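Long-range contacts in AHL synthase (Burkholderia glumae, PDB 3P2H), which probably makes N-acyl-L-homoserine lactone quorum-sensing signals from fatty acyl-[ACP] and S-adenosyl-L-methionine, releasing S-methyl-5'-thioadenosine: residues A[157-162]-A[174-179]; A[95-100]-A[136-141]. The protein carries 3 engineered substitutions. One frame throughout, in Å; residues are numbered along the deposited sequence.

Interaction 1 (A[157-162]-A[174-179]); sequences HAHRAG and ACWIDI. With NOO (N-(3-oxocyclohex-1-en-1-yl)octanamide), chain C.
Trp176 and His159 face each other as a hydrogen-bonded pair of an antiparallel beta ladder. The ladder joins strand 157-160 to strand 170-178 in the mixed sheet of this autoinducer synthase, whose family belongs to the acetyltransferase (GNAT-like) clan. Trp176 N donates to His159 O over 2.7 Å, and His159 N donates back to Trp176 O. Ala161 N continues the ladder past the strand end with a nearly straight bond to Ala174 O, 2.9 Å long (175° at the hydrogen). At the other end Asp178 N reaches His157 O.

The indole and the two histidines share one side of the sheet with Asp178. CB of Trp176 sits over the His159 ring, 3.5 Å from its centroid. The indole five-membered ring and the imidazole are nearly parallel (22°) but slid apart, with little overlap. CG of Trp176 is anti to its own carbonyl carbon (chi1 -72°), which places it against the imidazole. The methyl of Ala161 meets the indole obliquely, with CB 3.4 Å from Trp176 CD1. Pro92 also touches the indole. His157 runs alongside Asp178, but its ND1 bonds to Asp180. Asp178 OD1 is held by Gln138 NE2.

On the opposite side, Ala158 CB touches Cys175 SG at 4.0 Å and Ile177 CG1 at 4.2 Å. Phe151 and Leu124 also pack on Ile177, which links this side to helices 145-154 and 120-133. The inhibitor's octanoyl tail ends here: its terminal carbon C15 lies 3.1 Å from Cys175 O and 3.9 Å from Ile177 CG1.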
loop_
_atom_site.group_PDB
_atom_site.type_symbol
_atom_site.label_atom_id
_atom_site.label_comp_id
_atom_site.label_asym_id
_atom_site.label_seq_id
_atom_site.Cartn_x
_atom_site.Cartn_y
_atom_site.Cartn_z
ATOM N N HIS A 157 5.246 14.080 -1.211
ATOM C CA HIS A 157 4.707 14.749 -2.378
ATOM C C HIS A 157 3.661 13.862 -3.019
ATOM O O HIS A 157 3.958 13.039 -3.885
ATOM C CB HIS A 157 5.810 15.084 -3.391
ATOM C CG HIS A 157 5.306 15.761 -4.630
ATOM N ND1 HIS A 157 6.132 16.099 -5.681
ATOM C CD2 HIS A 157 4.058 16.149 -4.994
ATOM C CE1 HIS A 157 5.416 16.661 -6.639
ATOM N NE2 HIS A 157 4.154 16.704 -6.249
ATOM N N ALA A 158 2.426 14.034 -2.575
ATOM C CA ALA A 158 1.317 13.270 -3.105
ATOM C C ALA A 158 0.452 14.183 -3.969
ATOM O O ALA A 158 0.265 15.361 -3.653
ATOM C CB ALA A 158 0.492 12.698 -1.962
ATOM N N HIS A 159 -0.059 13.641 -5.067
ATOM C CA HIS A 159 -0.934 14.392 -5.957
ATOM C C HIS A 159 -1.899 13.426 -6.631
ATOM O O HIS A 159 -1.597 12.248 -6.814
ATOM C CB HIS A 159 -0.138 15.215 -6.991
ATOM C CG HIS A 159 0.841 14.423 -7.798
ATOM N ND1 HIS A 159 2.070 14.034 -7.310
ATOM C CD2 HIS A 159 0.781 13.962 -9.071
ATOM C CE1 HIS A 159 2.724 13.372 -8.247
ATOM N NE2 HIS A 159 1.964 13.313 -9.325
ATOM N N ARG A 160 -3.065 13.934 -6.996
ATOM C CA ARG A 160 -4.100 13.107 -7.594
ATOM C C ARG A 160 -3.881 12.634 -9.026
ATOM O O ARG A 160 -3.372 13.373 -9.875
ATOM C CB ARG A 160 -5.440 13.832 -7.470
ATOM C CG ARG A 160 -5.844 14.020 -6.022
ATOM C CD ARG A 160 -7.175 14.723 -5.859
ATOM N NE ARG A 160 -7.588 14.712 -4.459
ATOM C CZ ARG A 160 -8.712 15.249 -4.000
ATOM N NH1 ARG A 160 -9.550 15.856 -4.831
ATOM N NH2 ARG A 160 -8.997 15.175 -2.710
ATOM N N ALA A 161 -4.267 11.385 -9.275
ATOM C CA ALA A 161 -4.155 10.776 -10.601
ATOM C C ALA A 161 -5.544 10.735 -11.236
ATOM O O ALA A 161 -5.700 10.335 -12.389
ATOM C CB ALA A 161 -3.591 9.360 -10.489
ATOM N N GLY A 162 -6.545 11.157 -10.466
ATOM C CA GLY A 162 -7.922 11.182 -10.940
ATOM C C GLY A 162 -8.821 11.959 -9.989
ATOM O O GLY A 162 -8.385 12.375 -8.915
ATOM N N ALA A 174 -7.584 8.144 -6.838
ATOM C CA ALA A 174 -6.364 7.537 -7.353
ATOM C C ALA A 174 -5.288 8.538 -6.949
ATOM O O ALA A 174 -5.407 9.730 -7.233
ATOM C CB ALA A 174 -6.438 7.399 -8.860
ATOM N N CYS A 175 -4.238 8.060 -6.293
ATOM C CA CYS A 175 -3.200 8.957 -5.799
ATOM C C CYS A 175 -1.772 8.611 -6.199
ATOM O O CYS A 175 -1.374 7.441 -6.196
ATOM C CB CYS A 175 -3.314 9.011 -4.267
ATOM S SG CYS A 175 -2.225 10.139 -3.349
ATOM N N TRP A 176 -1.016 9.647 -6.557
ATOM C CA TRP A 176 0.388 9.514 -6.919
ATOM C C TRP A 176 1.211 9.948 -5.710
ATOM O O TRP A 176 0.771 10.781 -4.918
ATOM C CB TRP A 176 0.794 10.481 -8.040
ATOM C CG TRP A 176 0.320 10.223 -9.429
ATOM C CD1 TRP A 176 -0.609 10.945 -10.121
ATOM C CD2 TRP A 176 0.838 9.252 -10.348
ATOM N NE1 TRP A 176 -0.696 10.493 -11.415
ATOM C CE2 TRP A 176 0.179 9.452 -11.582
ATOM C CE3 TRP A 176 1.797 8.236 -10.249
ATOM C CZ2 TRP A 176 0.449 8.670 -12.713
ATOM C CZ3 TRP A 176 2.068 7.458 -11.376
ATOM C CH2 TRP A 176 1.393 7.682 -12.590
ATOM N N ILE A 177 2.402 9.383 -5.580
ATOM C CA ILE A 177 3.348 9.786 -4.546
ATOM C C ILE A 177 4.678 9.825 -5.296
ATOM O O ILE A 177 5.175 8.781 -5.729
ATOM C CB ILE A 177 3.473 8.783 -3.380
ATOM C CG1 ILE A 177 2.264 8.882 -2.451
ATOM C CG2 ILE A 177 4.730 9.086 -2.580
ATOM C CD1 ILE A 177 2.370 7.986 -1.220
ATOM N N ASP A 178 5.231 11.021 -5.485
ATOM C CA ASP A 178 6.506 11.153 -6.184
ATOM C C ASP A 178 7.648 10.841 -5.237
ATOM O O ASP A 178 7.750 11.437 -4.169
ATOM C CB ASP A 178 6.708 12.575 -6.727
ATOM C CG ASP A 178 5.841 12.876 -7.932
ATOM O OD1 ASP A 178 5.184 11.952 -8.449
ATOM O OD2 ASP A 178 5.828 14.048 -8.369
ATOM N N ILE A 179 8.502 9.903 -5.624
ATOM C CA ILE A 179 9.646 9.565 -4.791
ATOM C C ILE A 179 10.744 10.575 -5.130
ATOM O O ILE A 179 11.726 10.259 -5.798
ATOM C CB ILE A 179 10.128 8.119 -5.055
ATOM C CG1 ILE A 179 8.986 7.140 -4.761
ATOM C CG2 ILE A 179 11.330 7.799 -4.163
ATOM C CD1 ILE A 179 9.303 5.672 -5.059
HETATM C C1 NOO C . -7.217 3.179 5.403
HETATM O O1 NOO C . -7.568 4.244 5.899
HETATM C C2 NOO C . -6.521 3.099 4.050
HETATM C C3 NOO C . -6.659 1.990 3.204
HETATM C C4 NOO C . -7.367 0.745 3.777
HETATM C C5 NOO C . -7.208 0.553 5.337
HETATM C C6 NOO C . -7.516 1.844 6.156
HETATM N N7 NOO C . -6.199 1.919 1.821
HETATM C C8 NOO C . -5.514 0.952 1.040
HETATM O O8 NOO C . -5.849 -0.224 0.935
HETATM C C9 NOO C . -4.256 1.365 0.244
HETATM C C10 NOO C . -3.908 2.864 0.058
HETATM C C11 NOO C . -3.125 3.056 -1.269
HETATM C C12 NOO C . -1.997 4.097 -1.149
HETATM C C13 NOO C . -1.328 4.350 -2.517
HETATM C C14 NOO C . -0.817 5.798 -2.639
HETATM C C15 NOO C . 0.048 5.988 -3.889
#

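Interaction 2 (A[95-100]-A[136-141]); sequences AHVWEL and ARQLIG. With NOO (N-(3-oxocyclohex-1-en-1-yl)octanamide), chain C.
His96 and Arg137 open a parallel beta pairing in the interior of the mixed sheet, where strand 97-105 runs beside strand 138-144. The two strands are linked by a beta-alpha-beta crossover through helix 120-133. His96 O takes two N-H groups, Arg137 N at 2.7 Å and Gln138 N at 3.0 Å. From there the bonds alternate as in a regular parallel ladder: Trp98 N to Gln138 O, Ile140 N to Trp98 O, and Leu100 N to Ile140 O.

At the exposed start the two side chains lie side by side. The Arg137 guanidinium stacks flat on the imidazole (planes 17° apart, centres 3.8 Å apart). Arg137 CD sits over the middle of the ring. Deeper in, Val97 CG1 meets Ile140 CG2 at 3.7 Å on one side of the sheet. On the other, Trp98 CD1 touches Ala136 CB at 3.5 Å, and Leu139 CD2 packs on Trp98 CB. Helix 120-133 covers Leu139 and Leu100 there. Glu99 OE2 accepts from Leu79 N, and the Glu99 side chain lies about 8 Å from the bound methylthioadenosine.

The inhibitor's acyl chain passes Leu100 and Gly141: Leu100 CB lies 3.5 Å from its C13, and Gly141 N 3.6 Å from its terminal C15.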
loop_
_atom_site.group_PDB
_atom_site.type_symbol
_atom_site.label_atom_id
_atom_site.label_comp_id
_atom_site.label_asym_id
_atom_site.label_seq_id
_atom_site.Cartn_x
_atom_site.Cartn_y
_atom_site.Cartn_z
ATOM N N ALA A 95 8.639 0.680 -15.401
ATOM C CA ALA A 95 9.544 0.174 -14.384
ATOM C C ALA A 95 9.700 1.246 -13.303
ATOM O O ALA A 95 10.103 0.954 -12.180
ATOM C CB ALA A 95 10.885 -0.150 -15.000
ATOM N N HIS A 96 9.365 2.487 -13.642
ATOM C CA HIS A 96 9.495 3.584 -12.688
ATOM C C HIS A 96 8.270 3.802 -11.815
ATOM O O HIS A 96 8.265 4.706 -10.983
ATOM C CB HIS A 96 9.818 4.895 -13.413
ATOM C CG HIS A 96 11.129 4.884 -14.135
ATOM N ND1 HIS A 96 12.181 4.074 -13.762
ATOM C CD2 HIS A 96 11.575 5.618 -15.182
ATOM C CE1 HIS A 96 13.216 4.310 -14.546
ATOM N NE2 HIS A 96 12.876 5.242 -15.417
ATOM N N VAL A 97 7.230 2.994 -12.009
ATOM C CA VAL A 97 6.010 3.127 -11.217
ATOM C C VAL A 97 5.581 1.799 -10.590
ATOM O O VAL A 97 5.495 0.776 -11.272
ATOM C CB VAL A 97 4.832 3.656 -12.066
ATOM C CG1 VAL A 97 3.592 3.800 -11.196
ATOM C CG2 VAL A 97 5.185 4.990 -12.687
ATOM N N TRP A 98 5.319 1.833 -9.288
ATOM C CA TRP A 98 4.870 0.660 -8.541
ATOM C C TRP A 98 3.543 1.025 -7.884
ATOM O O TRP A 98 3.315 2.189 -7.564
ATOM C CB TRP A 98 5.885 0.277 -7.453
ATOM C CG TRP A 98 7.007 -0.600 -7.932
ATOM C CD1 TRP A 98 7.916 -0.311 -8.909
ATOM C CD2 TRP A 98 7.326 -1.917 -7.464
ATOM N NE1 TRP A 98 8.781 -1.369 -9.080
ATOM C CE2 TRP A 98 8.439 -2.367 -8.207
ATOM C CE3 TRP A 98 6.778 -2.761 -6.491
ATOM C CZ2 TRP A 98 9.013 -3.625 -8.009
ATOM C CZ3 TRP A 98 7.349 -4.017 -6.293
ATOM C CH2 TRP A 98 8.454 -4.435 -7.051
ATOM N N GLU A 99 2.674 0.040 -7.691
ATOM C CA GLU A 99 1.385 0.294 -7.063
ATOM C C GLU A 99 1.379 -0.074 -5.589
ATOM O O GLU A 99 1.805 -1.167 -5.205
ATOM C CB GLU A 99 0.259 -0.488 -7.745
ATOM C CG GLU A 99 -1.079 -0.274 -7.041
ATOM C CD GLU A 99 -2.132 -1.292 -7.422
ATOM O OE1 GLU A 99 -1.871 -2.496 -7.257
ATOM O OE2 GLU A 99 -3.222 -0.887 -7.875
ATOM N N LEU A 100 0.876 0.842 -4.771
ATOM C CA LEU A 100 0.771 0.621 -3.337
ATOM C C LEU A 100 -0.693 0.310 -3.049
ATOM O O LEU A 100 -1.569 1.091 -3.406
ATOM C CB LEU A 100 1.196 1.880 -2.574
ATOM C CG LEU A 100 1.099 1.821 -1.046
ATOM C CD1 LEU A 100 1.984 0.704 -0.516
ATOM C CD2 LEU A 100 1.513 3.163 -0.448
ATOM N N ALA A 136 11.735 2.264 -8.525
ATOM C CA ALA A 136 10.536 3.078 -8.671
ATOM C C ALA A 136 10.813 4.556 -8.414
ATOM O O ALA A 136 11.577 4.910 -7.509
ATOM C CB ALA A 136 9.451 2.589 -7.723
ATOM N N ARG A 137 10.190 5.413 -9.218
ATOM C CA ARG A 137 10.334 6.858 -9.072
ATOM C C ARG A 137 9.002 7.448 -8.607
ATOM O O ARG A 137 8.927 8.608 -8.201
ATOM C CB ARG A 137 10.774 7.478 -10.397
ATOM C CG ARG A 137 12.195 7.076 -10.767
ATOM C CD ARG A 137 12.597 7.506 -12.166
ATOM N NE ARG A 137 14.005 7.185 -12.414
ATOM C CZ ARG A 137 14.662 7.501 -13.526
ATOM N NH1 ARG A 137 14.045 8.144 -14.508
ATOM N NH2 ARG A 137 15.949 7.196 -13.645
ATOM N N GLN A 138 7.957 6.627 -8.662
ATOM C CA GLN A 138 6.621 7.026 -8.230
ATOM C C GLN A 138 5.809 5.828 -7.757
ATOM O O GLN A 138 6.050 4.689 -8.170
ATOM C CB GLN A 138 5.839 7.674 -9.371
ATOM C CG GLN A 138 6.293 9.043 -9.813
ATOM C CD GLN A 138 5.485 9.522 -11.001
ATOM O OE1 GLN A 138 5.512 8.910 -12.063
ATOM N NE2 GLN A 138 4.750 10.608 -10.824
ATOM N N LEU A 139 4.851 6.106 -6.879
ATOM C CA LEU A 139 3.931 5.097 -6.389
ATOM C C LEU A 139 2.557 5.590 -6.829
ATOM O O LEU A 139 2.324 6.800 -6.924
ATOM C CB LEU A 139 3.955 4.998 -4.864
ATOM C CG LEU A 139 5.217 4.489 -4.178
ATOM C CD1 LEU A 139 4.970 4.458 -2.686
ATOM C CD2 LEU A 139 5.578 3.109 -4.688
ATOM N N ILE A 140 1.660 4.654 -7.112
ATOM C CA ILE A 140 0.306 4.996 -7.514
ATOM C C ILE A 140 -0.647 4.018 -6.844
ATOM O O ILE A 140 -0.274 2.885 -6.552
ATOM C CB ILE A 140 0.143 4.940 -9.053
ATOM C CG1 ILE A 140 -1.202 5.559 -9.451
ATOM C CG2 ILE A 140 0.248 3.504 -9.548
ATOM C CD1 ILE A 140 -1.373 5.759 -10.938
ATOM N N GLY A 141 -1.871 4.458 -6.576
ATOM C CA GLY A 141 -2.826 3.573 -5.937
ATOM C C GLY A 141 -4.080 4.269 -5.450
ATOM O O GLY A 141 -4.093 5.480 -5.221
HETATM C C1 NOO C . -7.217 3.179 5.403
HETATM O O1 NOO C . -7.568 4.244 5.899
HETATM C C2 NOO C . -6.521 3.099 4.050
HETATM C C3 NOO C . -6.659 1.990 3.204
HETATM C C4 NOO C . -7.367 0.745 3.777
HETATM C C5 NOO C . -7.208 0.553 5.337
HETATM C C6 NOO C . -7.516 1.844 6.156
HETATM N N7 NOO C . -6.199 1.919 1.821
HETATM C C8 NOO C . -5.514 0.952 1.040
HETATM O O8 NOO C . -5.849 -0.224 0.935
HETATM C C9 NOO C . -4.256 1.365 0.244
HETATM C C10 NOO C . -3.908 2.864 0.058
HETATM C C11 NOO C . -3.125 3.056 -1.269
HETATM C C12 NOO C . -1.997 4.097 -1.149
HETATM C C13 NOO C . -1.328 4.350 -2.517
HETATM C C14 NOO C . -0.817 5.798 -2.639
HETATM C C15 NOO C . 0.048 5.988 -3.889
#

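How the interactions relate
Interaction 2 comes first along the chain and closes before interaction 1 opens. Their centres are 10 Å apart, on the same side of the chain's centre. Strands 138-144 and 170-178 are neighbours, so the two contacts form one continuous run of sheet: 97-105, 138-144, 170-178, 157-160. The shared seam is antiparallel. Cys175 N meets Gly141 O at 2.8 Å in a probable hydrogen bond, and Ile179 CD1 packs on Ala136 O. Interaction 2 is the more buried, while interaction 1 lies nearer the surface. Both touch the inhibitor, and together they supply six of its 17 pocket residues, which line its acyl tail.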